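Local coordinates for protein transcriptional regulator, ROK family (Vibrio cholerae O1 biovar eltor, PDB 1Z05) that probably binds DNA and regulates transcription, most likely of carbohydrate-metabolism genes, as a zinc-containing homologue of the Escherichia coli regulator Mlc, at residues 118-122 / 134-139; 121-125 / 406-410; 338-343 / 373-378; 242-246 / 287-293. All coordinates share one frame; numbering follows the deposited sequence.

How the contacts relate
The four contacts sample both lobes of an ASKHA-type fold, in which two sheets share the strand order 3-2-1-4-5. Contacts 1 and 2 belong to the first lobe and share strand 119-126, which pairs with strand 131-138 in one and receives helix 407-418 in the other; their centres lie about 11 Å apart. Contacts 4 and 3 follow, in the second lobe; their centres are about 14 Å apart, and Leu341 of one packs on Ala291 of the other. Centres of contacts 1 and 3 are about 33 Å apart. Contact 2 joins residues that precede and follow contacts 4 and 3 in sequence, so helix 407-418 completes the first lobe; one sulfate touches contacts 1 and 4.

Contact 1: 118-122 / 134-139; sequences GYLTI and DTKIDI. With SO4 (sulfate ion), chain C.
Tyr119 offers its ring face to Lys136, and the lysine chain lies across it as a ridge over a plate. With CG placed between backbone N and carbonyl carbon, chi1 70° stands the ring up from the sheet, and the extended Lys136 reaches back across its face, bringing CE to 3.7 Å from the ring centroid as a CH-pi contact. Lys136 NZ continues over the same face at 4.5 Å from the centroid, a cation-pi pairing. Farther back along the lysine, its CG rests 3.7 Å from Thr121 OG1. The phenol OH projects past this pair to sulfate O1, 2.8 Å away, with Arg114 gripping both the ion and the hydroxyl.

On the other face the bumps are aliphatic. Ile122 CD1 meets Ile137 CD1 at 3.9 Å, and beyond the strand end Ile139 CG1 fills the hollow beside Leu120 CB at 3.8 Å; helix 144-161 packs against these isoleucines. Between the faces, paired backbone bonds join Leu120 to Ile137 and Ile122 to Thr135, and Ile139 N closes on Gly118 O at 2.8 Å. This is an antiparallel beta hairpin of strands 119-126 and 131-138, the latter outermost in the chain's first ASKHA sheet.

Contact 2: 121-125 / 406-410; sequences TIALH and TMPGA
Thr406 is the knob that strand 119-126 receives from the start of helix 407-418, a helix-on-sheet packing in the first ASKHA lobe. Its side chain reaches the alternate residues Thr121, Ala123 and His125, which face the helix, while Ile122 and Leu124 turn to the other side of the sheet. The two branches divide the work. Thr406 CG2 lies 3.7 Å from Thr121 CG2, methyl against methyl, and Thr406 OG1 approaches Ala123 CB to 3.4 Å. That hydroxyl also stands in the plane of the His125 imidazole, at its edge, because chi1 of 64° sets OG1 between the backbone N and carbonyl carbon and directs it at the strand.

His125 extends from the strand to the helix. Met407 SD comes up to the ring edge, 4.9 Å from the centroid; the bend at chi2 (-42°) turns SD back toward the ring although CB points away. Ala410, one turn further along the helix, sets its CB obliquely against the same ring.

In the next shell, Phe110 of the adjacent strand 108-116 stacks on the His125 ring and also touches Ala410, so one ring touches both strand and helix. Phe228 of helix 217-228 touches Met407. The threonine backbone is fixed as well: Thr406 O accepts the first-turn bond from Ala410 N at 3.1 Å and another from Ser112 OG.

Contact 3: 338-343 / 373-378; sequences IQQLGR and ILYPSI. With SO4 (sulfate ion), chain H.
Two neighbouring helices of the second ASKHA lobe, 332-356 and 371-385, pack here at a glycine, Gly342 meeting Ser377 and Ile378. Their local axes come within 7.5 Å and cross at -38°. With no side chain on Gly342, Ser377 CB can settle 4.0 Å from Gly342 CA, and Ile378 CA makes a CA-H...O contact with Gly342 O at 3.5 Å.

Toward the start of both segments the packing turns aliphatic. Ile338 CG2 meets Ile373 CG2 at 3.6 Å, the side chains crossing at about a right angle. Leu374, with CG anti to the backbone N (chi1 -179°), swings CD1 over the first helix to 3.6 Å from Ile338 O.

Water bridges line the polar margin: one water accepts from Gln339 NE2 and donates to Ile373 O, and another links Arg343 NH1 with Ser377 OG. Arg343 lays one guanidinium face over Gln340 CA and gives NE to sulfate O2 at 2.8 Å.

Around this pair, Ile367 from a loop fills in against Ile338, Leu341 and Leu374. Helix 293-305 touches Leu341 through Ile296, while Ile378 packs on Leu396 of strand 395-398.

Contact 4: 242-246 / 287-293; sequences IHHGL and LETVASS. With SO4 (sulfate ion), chain D; SO4 (sulfate ion), chain C.
Leu246 inserts between Leu287, Glu288 and Ala291, and thereby seats the turn between strands 237-242 and 246-252 on a weakly bonded helical turn at about 288-291. Segment 287-293 follows directly on Cys286, a zinc ligand. Leu287 CG stands 4.0 Å from Leu246 CD1. Glu288 then lays its CA and CB along the same methyl, while its carboxylate reaches a water: OE1 accepts from that water, which itself accepts from Leu246 N. The nearest side-chain atoms of Glu288 and of the zinc ligands His269 and Cys279 are about 4 Å apart. Ala291 takes the other leucine branch, its CB 3.6 Å from Leu246 CD2, and its carbonyl shares a second water with His243 O. Ser292 caps the following helix: OG bonds to Ala295 N and donates back to Glu288 O at 3.1 Å, while its CB packs on His244 O. At Ser293 the backbone N bonds directly to His243 O at 3.2 Å, bent to 141°.

Within the turn, Gly245 N gives a straight bond to O2 of one sulfate at 2.7 Å, and NE2 of both His243 and His244 bonds weakly to O2 of a second. Arg117 of the first lobe binds both ions. The sulfates, probably from the crystallisation liquor, suggest that the turn can hold anions, as the phosphate hairpin does in ATP-binding ASKHA relatives; nucleotide binding here is not established.

Contact 1: 118-122 / 134-139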
loop_
_atom_site.group_PDB
_atom_site.type_symbol
_atom_site.label_atom_id
_atom_site.label_comp_id
_atom_site.label_asym_id
_atom_site.label_seq_id
_atom_site.Cartn_x
_atom_site.Cartn_y
_atom_site.Cartn_z
ATOM N N GLY A 118 12.036 -1.058 28.323
ATOM C CA GLY A 118 12.330 -0.804 29.724
ATOM C C GLY A 118 11.979 0.592 30.200
ATOM O O GLY A 118 12.353 0.985 31.303
ATOM N N TYR A 119 11.251 1.344 29.382
ATOM C CA TYR A 119 10.808 2.678 29.781
ATOM C C TYR A 119 9.490 3.120 29.148
ATOM O O TYR A 119 9.023 2.544 28.159
ATOM C CB TYR A 119 11.888 3.719 29.487
ATOM C CG TYR A 119 12.097 3.984 28.012
ATOM C CD1 TYR A 119 11.338 4.947 27.336
ATOM C CD2 TYR A 119 13.058 3.271 27.290
ATOM C CE1 TYR A 119 11.533 5.193 25.964
ATOM C CE2 TYR A 119 13.264 3.510 25.939
ATOM C CZ TYR A 119 12.502 4.468 25.285
ATOM O OH TYR A 119 12.717 4.692 23.950
ATOM N N LEU A 120 8.910 4.164 29.735
ATOM C CA LEU A 120 7.716 4.803 29.216
ATOM C C LEU A 120 7.952 6.302 29.173
ATOM O O LEU A 120 8.338 6.901 30.179
ATOM C CB LEU A 120 6.500 4.485 30.096
ATOM C CG LEU A 120 5.213 5.287 29.823
ATOM C CD1 LEU A 120 4.627 4.931 28.449
ATOM C CD2 LEU A 120 4.176 5.080 30.926
ATOM N N THR A 121 7.735 6.895 28.006
ATOM C CA THR A 121 7.809 8.348 27.854
ATOM C C THR A 121 6.404 8.929 27.724
ATOM O O THR A 121 5.598 8.448 26.932
ATOM C CB THR A 121 8.703 8.769 26.667
ATOM O OG1 THR A 121 10.050 8.353 26.924
ATOM C CG2 THR A 121 8.687 10.296 26.486
ATOM N N ILE A 122 6.105 9.939 28.534
ATOM C CA ILE A 122 4.832 10.634 28.428
ATOM C C ILE A 122 5.154 12.093 28.155
ATOM O O ILE A 122 5.917 12.712 28.893
ATOM C CB ILE A 122 3.945 10.484 29.709
ATOM C CG1 ILE A 122 3.675 9.000 30.006
ATOM C CG2 ILE A 122 2.621 11.236 29.527
ATOM C CD1 ILE A 122 3.032 8.720 31.376
ATOM N N ASP A 134 7.796 16.750 28.909
ATOM C CA ASP A 134 8.031 15.327 28.686
ATOM C C ASP A 134 8.810 14.676 29.816
ATOM O O ASP A 134 9.718 15.278 30.398
ATOM C CB ASP A 134 8.683 15.057 27.326
ATOM C CG ASP A 134 10.086 15.590 27.231
ATOM O OD1 ASP A 134 10.382 16.643 27.843
ATOM O OD2 ASP A 134 10.899 14.952 26.529
ATOM N N THR A 135 8.420 13.448 30.135
ATOM C CA THR A 135 9.049 12.698 31.200
ATOM C C THR A 135 9.297 11.283 30.726
ATOM O O THR A 135 8.466 10.697 30.023
ATOM C CB THR A 135 8.178 12.665 32.476
ATOM O OG1 THR A 135 6.858 12.203 32.147
ATOM C CG2 THR A 135 8.088 14.053 33.093
ATOM N N LYS A 136 10.450 10.750 31.114
ATOM C CA LYS A 136 10.809 9.378 30.833
ATOM C C LYS A 136 10.832 8.622 32.158
ATOM O O LYS A 136 11.484 9.043 33.117
ATOM C CB LYS A 136 12.169 9.326 30.139
ATOM C CG LYS A 136 12.573 7.951 29.616
ATOM C CD LYS A 136 13.910 8.029 28.906
ATOM C CE LYS A 136 14.393 6.652 28.475
ATOM N NZ LYS A 136 15.780 6.681 27.924
ATOM N N ILE A 137 10.104 7.511 32.191
ATOM C CA ILE A 137 9.908 6.711 33.400
ATOM C C ILE A 137 10.451 5.315 33.137
ATOM O O ILE A 137 10.015 4.643 32.198
ATOM C CB ILE A 137 8.391 6.614 33.749
ATOM C CG1 ILE A 137 7.780 8.013 33.920
ATOM C CG2 ILE A 137 8.163 5.774 35.010
ATOM C CD1 ILE A 137 6.434 8.202 33.197
ATOM N N ASP A 138 11.398 4.876 33.963
ATOM C CA ASP A 138 11.922 3.518 33.858
ATOM C C ASP A 138 10.900 2.484 34.323
ATOM O O ASP A 138 10.245 2.661 35.354
ATOM C CB ASP A 138 13.248 3.377 34.611
ATOM C CG ASP A 138 14.436 3.926 33.816
ATOM O OD1 ASP A 138 14.359 3.989 32.563
ATOM O OD2 ASP A 138 15.452 4.290 34.446
ATOM N N ILE A 139 10.774 1.416 33.539
ATOM C CA ILE A 139 9.738 0.402 33.704
ATOM C C ILE A 139 10.437 -0.946 33.811
ATOM O O ILE A 139 11.118 -1.363 32.878
ATOM C CB ILE A 139 8.764 0.402 32.470
ATOM C CG1 ILE A 139 8.074 1.767 32.290
ATOM C CG2 ILE A 139 7.732 -0.722 32.550
ATOM C CD1 ILE A 139 7.354 2.298 33.529
HETATM S S SO4 C . 14.428 1.726 22.703
HETATM O O1 SO4 C . 14.627 3.168 22.620
HETATM O O2 SO4 C . 14.824 1.079 21.462
HETATM O O3 SO4 C . 15.257 1.249 23.809
HETATM O O4 SO4 C . 13.020 1.432 22.948
#

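Contact 2: 121-125 / 406-410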
loop_
_atom_site.group_PDB
_atom_site.type_symbol
_atom_site.label_atom_id
_atom_site.label_comp_id
_atom_site.label_asym_id
_atom_site.label_seq_id
_atom_site.Cartn_x
_atom_site.Cartn_y
_atom_site.Cartn_z
ATOM N N THR A 121 7.735 6.895 28.006
ATOM C CA THR A 121 7.809 8.348 27.854
ATOM C C THR A 121 6.404 8.929 27.724
ATOM O O THR A 121 5.598 8.448 26.932
ATOM C CB THR A 121 8.703 8.769 26.667
ATOM O OG1 THR A 121 10.050 8.353 26.924
ATOM C CG2 THR A 121 8.687 10.296 26.486
ATOM N N ILE A 122 6.105 9.939 28.534
ATOM C CA ILE A 122 4.832 10.634 28.428
ATOM C C ILE A 122 5.154 12.093 28.155
ATOM O O ILE A 122 5.917 12.712 28.893
ATOM C CB ILE A 122 3.945 10.484 29.709
ATOM C CG1 ILE A 122 3.675 9.000 30.006
ATOM C CG2 ILE A 122 2.621 11.236 29.527
ATOM C CD1 ILE A 122 3.032 8.720 31.376
ATOM N N ALA A 123 4.608 12.625 27.068
ATOM C CA ALA A 123 4.821 14.022 26.728
ATOM C C ALA A 123 3.479 14.698 26.530
ATOM O O ALA A 123 2.548 14.101 25.991
ATOM C CB ALA A 123 5.675 14.155 25.474
ATOM N N LEU A 124 3.379 15.935 26.988
ATOM C CA LEU A 124 2.222 16.770 26.697
ATOM C C LEU A 124 2.588 17.669 25.523
ATOM O O LEU A 124 3.622 18.348 25.557
ATOM C CB LEU A 124 1.836 17.596 27.931
ATOM C CG LEU A 124 0.706 18.627 27.802
ATOM C CD1 LEU A 124 -0.654 17.958 27.648
ATOM C CD2 LEU A 124 0.718 19.555 29.013
ATOM N N HIS A 125 1.744 17.657 24.487
ATOM C CA HIS A 125 1.951 18.479 23.289
ATOM C C HIS A 125 0.819 19.481 23.129
ATOM O O HIS A 125 -0.315 19.213 23.551
ATOM C CB HIS A 125 1.892 17.605 22.026
ATOM C CG HIS A 125 3.092 16.742 21.781
ATOM N ND1 HIS A 125 3.434 15.685 22.595
ATOM C CD2 HIS A 125 3.975 16.722 20.754
ATOM C CE1 HIS A 125 4.510 15.088 22.111
ATOM N NE2 HIS A 125 4.860 15.700 20.997
ATOM N N THR A 406 8.292 11.096 20.895
ATOM C CA THR A 406 6.834 11.251 20.886
ATOM C C THR A 406 6.263 12.005 19.668
ATOM O O THR A 406 5.045 12.135 19.545
ATOM C CB THR A 406 6.277 11.843 22.208
ATOM O OG1 THR A 406 6.777 13.174 22.404
ATOM C CG2 THR A 406 6.653 10.965 23.409
ATOM N N MET A 407 7.136 12.487 18.781
ATOM C CA MET A 407 6.690 13.088 17.520
ATOM C C MET A 407 5.906 12.136 16.620
ATOM O O MET A 407 4.989 12.587 15.934
ATOM C CB MET A 407 7.838 13.738 16.730
ATOM C CG MET A 407 8.246 15.119 17.232
ATOM S SD MET A 407 6.893 16.242 17.691
ATOM C CE MET A 407 6.161 16.642 16.108
ATOM N N PRO A 408 6.281 10.831 16.577
ATOM C CA PRO A 408 5.423 9.870 15.891
ATOM C C PRO A 408 3.975 9.881 16.390
ATOM O O PRO A 408 3.061 9.833 15.582
ATOM C CB PRO A 408 6.097 8.519 16.188
ATOM C CG PRO A 408 7.532 8.857 16.353
ATOM C CD PRO A 408 7.525 10.192 17.066
ATOM N N GLY A 409 3.764 9.969 17.706
ATOM C CA GLY A 409 2.406 10.038 18.236
ATOM C C GLY A 409 1.711 11.328 17.836
ATOM O O GLY A 409 0.506 11.339 17.561
ATOM N N ALA A 410 2.482 12.414 17.791
ATOM C CA ALA A 410 1.974 13.711 17.331
ATOM C C ALA A 410 1.414 13.635 15.907
ATOM O O ALA A 410 0.368 14.218 15.619
ATOM C CB ALA A 410 3.065 14.788 17.444
#

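Contact 3: 338-343 / 373-378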
loop_
_atom_site.group_PDB
_atom_site.type_symbol
_atom_site.label_atom_id
_atom_site.label_comp_id
_atom_site.label_asym_id
_atom_site.label_seq_id
_atom_site.Cartn_x
_atom_site.Cartn_y
_atom_site.Cartn_z
ATOM N N ILE A 338 31.393 0.352 8.515
ATOM C CA ILE A 338 30.267 1.193 8.069
ATOM C C ILE A 338 29.956 1.056 6.569
ATOM O O ILE A 338 28.780 1.080 6.157
ATOM C CB ILE A 338 30.465 2.691 8.477
ATOM C CG1 ILE A 338 30.454 2.847 10.011
ATOM C CG2 ILE A 338 29.394 3.588 7.858
ATOM C CD1 ILE A 338 29.292 2.146 10.710
ATOM N N GLN A 339 31.000 0.935 5.749
ATOM C CA GLN A 339 30.818 0.753 4.301
ATOM C C GLN A 339 30.138 -0.579 4.000
ATOM O O GLN A 339 29.214 -0.628 3.194
ATOM C CB GLN A 339 32.140 0.920 3.526
ATOM C CG GLN A 339 32.641 2.359 3.529
ATOM C CD GLN A 339 34.040 2.512 2.958
ATOM O OE1 GLN A 339 34.821 1.556 2.919
ATOM N NE2 GLN A 339 34.366 3.724 2.525
ATOM N N GLN A 340 30.578 -1.643 4.665
ATOM C CA GLN A 340 29.952 -2.956 4.528
ATOM C C GLN A 340 28.470 -2.935 4.927
ATOM O O GLN A 340 27.630 -3.527 4.251
ATOM C CB GLN A 340 30.714 -3.995 5.354
ATOM C CG GLN A 340 30.244 -5.421 5.135
ATOM C CD GLN A 340 31.012 -6.430 5.971
ATOM O OE1 GLN A 340 32.242 -6.398 6.040
ATOM N NE2 GLN A 340 30.282 -7.340 6.606
ATOM N N LEU A 341 28.166 -2.251 6.028
ATOM C CA LEU A 341 26.785 -2.024 6.457
ATOM C C LEU A 341 25.978 -1.325 5.357
ATOM O O LEU A 341 24.869 -1.752 5.035
ATOM C CB LEU A 341 26.744 -1.188 7.739
ATOM C CG LEU A 341 25.360 -0.741 8.234
ATOM C CD1 LEU A 341 24.463 -1.918 8.584
ATOM C CD2 LEU A 341 25.509 0.179 9.442
ATOM N N GLY A 342 26.540 -0.254 4.800
ATOM C CA GLY A 342 25.930 0.477 3.688
ATOM C C GLY A 342 25.621 -0.372 2.468
ATOM O O GLY A 342 24.585 -0.201 1.833
ATOM N N ARG A 343 26.520 -1.296 2.136
ATOM C CA ARG A 343 26.289 -2.203 1.016
ATOM C C ARG A 343 25.063 -3.089 1.228
ATOM O O ARG A 343 24.233 -3.239 0.327
ATOM C CB ARG A 343 27.552 -3.026 0.695
ATOM C CG ARG A 343 28.666 -2.148 0.085
ATOM C CD ARG A 343 29.782 -2.951 -0.578
ATOM N NE ARG A 343 30.483 -3.808 0.382
ATOM C CZ ARG A 343 31.498 -3.410 1.146
ATOM N NH1 ARG A 343 31.952 -2.163 1.069
ATOM N NH2 ARG A 343 32.070 -4.264 1.977
ATOM N N ILE A 373 30.126 8.531 5.498
ATOM C CA ILE A 373 30.730 7.251 5.121
ATOM C C ILE A 373 29.668 6.266 4.621
ATOM O O ILE A 373 29.861 5.572 3.617
ATOM C CB ILE A 373 31.513 6.618 6.323
ATOM C CG1 ILE A 373 32.635 7.547 6.821
ATOM C CG2 ILE A 373 32.035 5.204 5.986
ATOM C CD1 ILE A 373 33.730 7.882 5.784
ATOM N N LEU A 374 28.542 6.223 5.325
ATOM C CA LEU A 374 27.462 5.289 5.023
ATOM C C LEU A 374 26.730 5.578 3.707
ATOM O O LEU A 374 26.474 4.666 2.925
ATOM C CB LEU A 374 26.458 5.267 6.184
ATOM C CG LEU A 374 25.258 4.323 6.077
ATOM C CD1 LEU A 374 25.657 2.900 6.418
ATOM C CD2 LEU A 374 24.142 4.804 6.999
ATOM N N TYR A 375 26.382 6.835 3.466
ATOM C CA TYR A 375 25.504 7.167 2.343
ATOM C C TYR A 375 26.078 6.822 0.968
ATOM O O TYR A 375 25.361 6.263 0.135
ATOM C CB TYR A 375 25.070 8.635 2.389
ATOM C CG TYR A 375 24.005 8.955 3.424
ATOM C CD1 TYR A 375 23.693 8.062 4.454
ATOM C CD2 TYR A 375 23.324 10.164 3.378
ATOM C CE1 TYR A 375 22.744 8.379 5.416
ATOM C CE2 TYR A 375 22.368 10.480 4.322
ATOM C CZ TYR A 375 22.086 9.592 5.333
ATOM O OH TYR A 375 21.126 9.932 6.251
ATOM N N PRO A 376 27.351 7.185 0.700
ATOM C CA PRO A 376 27.940 6.784 -0.587
ATOM C C PRO A 376 27.943 5.275 -0.847
ATOM O O PRO A 376 27.766 4.856 -1.994
ATOM C CB PRO A 376 29.375 7.333 -0.505
ATOM C CG PRO A 376 29.261 8.492 0.410
ATOM C CD PRO A 376 28.278 8.032 1.469
ATOM N N SER A 377 28.142 4.478 0.200
ATOM C CA SER A 377 28.068 3.015 0.089
ATOM C C SER A 377 26.676 2.507 -0.261
ATOM O O SER A 377 26.529 1.627 -1.116
ATOM C CB SER A 377 28.580 2.343 1.363
ATOM O OG SER A 377 29.996 2.402 1.381
ATOM N N ILE A 378 25.665 3.058 0.411
ATOM C CA ILE A 378 24.265 2.776 0.106
ATOM C C ILE A 378 23.928 3.159 -1.330
ATOM O O ILE A 378 23.318 2.372 -2.064
ATOM C CB ILE A 378 23.292 3.531 1.072
ATOM C CG1 ILE A 378 23.563 3.137 2.527
ATOM C CG2 ILE A 378 21.820 3.294 0.672
ATOM C CD1 ILE A 378 22.599 3.750 3.573
HETATM S S SO4 H . 29.014 -7.051 0.529
HETATM O O1 SO4 H . 27.576 -6.794 0.455
HETATM O O2 SO4 H . 29.697 -6.299 -0.518
HETATM O O3 SO4 H . 29.529 -6.644 1.833
HETATM O O4 SO4 H . 29.258 -8.478 0.333
HETATM O O HOH W 1 32.062 5.639 2.134
HETATM O O HOH W 2 31.099 0.480 -0.188
#

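Contact 4: 242-246 / 287-293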
loop_
_atom_site.group_PDB
_atom_site.type_symbol
_atom_site.label_atom_id
_atom_site.label_comp_id
_atom_site.label_asym_id
_atom_site.label_seq_id
_atom_site.Cartn_x
_atom_site.Cartn_y
_atom_site.Cartn_z
ATOM N N ILE A 242 17.079 2.045 11.119
ATOM C CA ILE A 242 18.185 1.169 11.450
ATOM C C ILE A 242 18.448 1.288 12.951
ATOM O O ILE A 242 18.934 2.321 13.425
ATOM C CB ILE A 242 19.464 1.551 10.643
ATOM C CG1 ILE A 242 19.136 1.658 9.153
ATOM C CG2 ILE A 242 20.604 0.550 10.903
ATOM C CD1 ILE A 242 19.930 2.738 8.409
ATOM N N HIS A 243 18.103 0.233 13.685
ATOM C CA HIS A 243 18.270 0.187 15.136
ATOM C C HIS A 243 18.486 -1.277 15.550
ATOM O O HIS A 243 19.376 -1.942 14.992
ATOM C CB HIS A 243 17.063 0.832 15.832
ATOM C CG HIS A 243 17.301 1.189 17.270
ATOM N ND1 HIS A 243 18.563 1.322 17.811
ATOM C CD2 HIS A 243 16.433 1.469 18.271
ATOM C CE1 HIS A 243 18.461 1.644 19.089
ATOM N NE2 HIS A 243 17.179 1.745 19.392
ATOM N N HIS A 244 17.695 -1.772 16.507
ATOM C CA HIS A 244 17.704 -3.192 16.877
ATOM C C HIS A 244 17.324 -4.062 15.682
ATOM O O HIS A 244 17.927 -5.110 15.439
ATOM C CB HIS A 244 16.735 -3.466 18.026
ATOM C CG HIS A 244 17.047 -2.709 19.279
ATOM N ND1 HIS A 244 18.018 -3.112 20.171
ATOM C CD2 HIS A 244 16.506 -1.581 19.796
ATOM C CE1 HIS A 244 18.064 -2.261 21.181
ATOM N NE2 HIS A 244 17.156 -1.324 20.978
ATOM N N GLY A 245 16.310 -3.611 14.948
ATOM C CA GLY A 245 15.898 -4.237 13.708
ATOM C C GLY A 245 15.969 -3.261 12.552
ATOM O O GLY A 245 16.384 -2.109 12.716
ATOM N N LEU A 246 15.585 -3.744 11.373
ATOM C CA LEU A 246 15.578 -2.930 10.177
ATOM C C LEU A 246 14.183 -2.944 9.609
ATOM O O LEU A 246 13.603 -4.008 9.391
ATOM C CB LEU A 246 16.601 -3.442 9.151
ATOM C CG LEU A 246 17.957 -3.590 9.850
ATOM C CD1 LEU A 246 18.360 -5.064 10.011
ATOM C CD2 LEU A 246 19.001 -2.800 9.147
ATOM N N LEU A 287 18.946 -10.152 6.624
ATOM C CA LEU A 287 19.533 -8.826 6.789
ATOM C C LEU A 287 19.927 -8.517 8.245
ATOM O O LEU A 287 20.975 -7.928 8.498
ATOM C CB LEU A 287 18.601 -7.732 6.246
ATOM C CG LEU A 287 19.079 -6.282 6.303
ATOM C CD1 LEU A 287 20.314 -6.043 5.392
ATOM C CD2 LEU A 287 17.954 -5.318 5.919
ATOM N N GLU A 288 19.104 -8.904 9.210
ATOM C CA GLU A 288 19.454 -8.547 10.585
ATOM C C GLU A 288 20.674 -9.286 11.168
ATOM O O GLU A 288 21.182 -8.898 12.219
ATOM C CB GLU A 288 18.238 -8.549 11.522
ATOM C CG GLU A 288 17.675 -9.876 11.899
ATOM C CD GLU A 288 16.634 -9.719 12.998
ATOM O OE1 GLU A 288 15.777 -8.802 12.904
ATOM O OE2 GLU A 288 16.682 -10.502 13.964
ATOM N N THR A 289 21.161 -10.311 10.466
ATOM C CA THR A 289 22.391 -11.010 10.865
ATOM C C THR A 289 23.644 -10.182 10.564
ATOM O O THR A 289 24.731 -10.496 11.060
ATOM C CB THR A 289 22.548 -12.401 10.192
ATOM O OG1 THR A 289 22.746 -12.245 8.777
ATOM C CG2 THR A 289 21.333 -13.277 10.456
ATOM N N VAL A 290 23.498 -9.141 9.743
ATOM C CA VAL A 290 24.631 -8.320 9.344
ATOM C C VAL A 290 24.400 -6.820 9.586
ATOM O O VAL A 290 25.333 -6.020 9.466
ATOM C CB VAL A 290 25.018 -8.539 7.835
ATOM C CG1 VAL A 290 25.426 -9.974 7.560
ATOM C CG2 VAL A 290 23.877 -8.119 6.895
ATOM N N ALA A 291 23.168 -6.432 9.910
ATOM C CA ALA A 291 22.822 -5.010 9.910
ATOM C C ALA A 291 22.142 -4.497 11.179
ATOM O O ALA A 291 21.906 -3.296 11.320
ATOM C CB ALA A 291 22.003 -4.663 8.672
ATOM N N SER A 292 21.843 -5.397 12.104
ATOM C CA SER A 292 21.315 -5.008 13.407
ATOM C C SER A 292 22.446 -4.341 14.188
ATOM O O SER A 292 23.625 -4.536 13.852
ATOM C CB SER A 292 20.821 -6.239 14.161
ATOM O OG SER A 292 21.903 -7.065 14.565
ATOM N N SER A 293 22.088 -3.563 15.210
ATOM C CA SER A 293 23.072 -2.900 16.074
ATOM C C SER A 293 24.043 -3.906 16.686
ATOM O O SER A 293 25.249 -3.662 16.737
ATOM C CB SER A 293 22.379 -2.090 17.177
ATOM O OG SER A 293 21.424 -2.875 17.871
HETATM S S SO4 D . 13.719 -1.191 16.508
HETATM O O1 SO4 D . 13.089 0.071 16.127
HETATM O O2 SO4 D . 14.634 -1.614 15.457
HETATM O O3 SO4 D . 14.468 -0.992 17.745
HETATM O O4 SO4 D . 12.703 -2.214 16.733
HETATM S S SO4 C . 14.428 1.726 22.703
HETATM O O1 SO4 C . 14.627 3.168 22.620
HETATM O O2 SO4 C . 14.824 1.079 21.462
HETATM O O3 SO4 C . 15.257 1.249 23.809
HETATM O O4 SO4 C . 13.020 1.432 22.948
HETATM O O HOH W 3 21.471 -1.346 13.458
HETATM O O HOH W 4 20.641 -4.092 19.974
HETATM O O HOH W 5 14.607 -6.478 11.724
#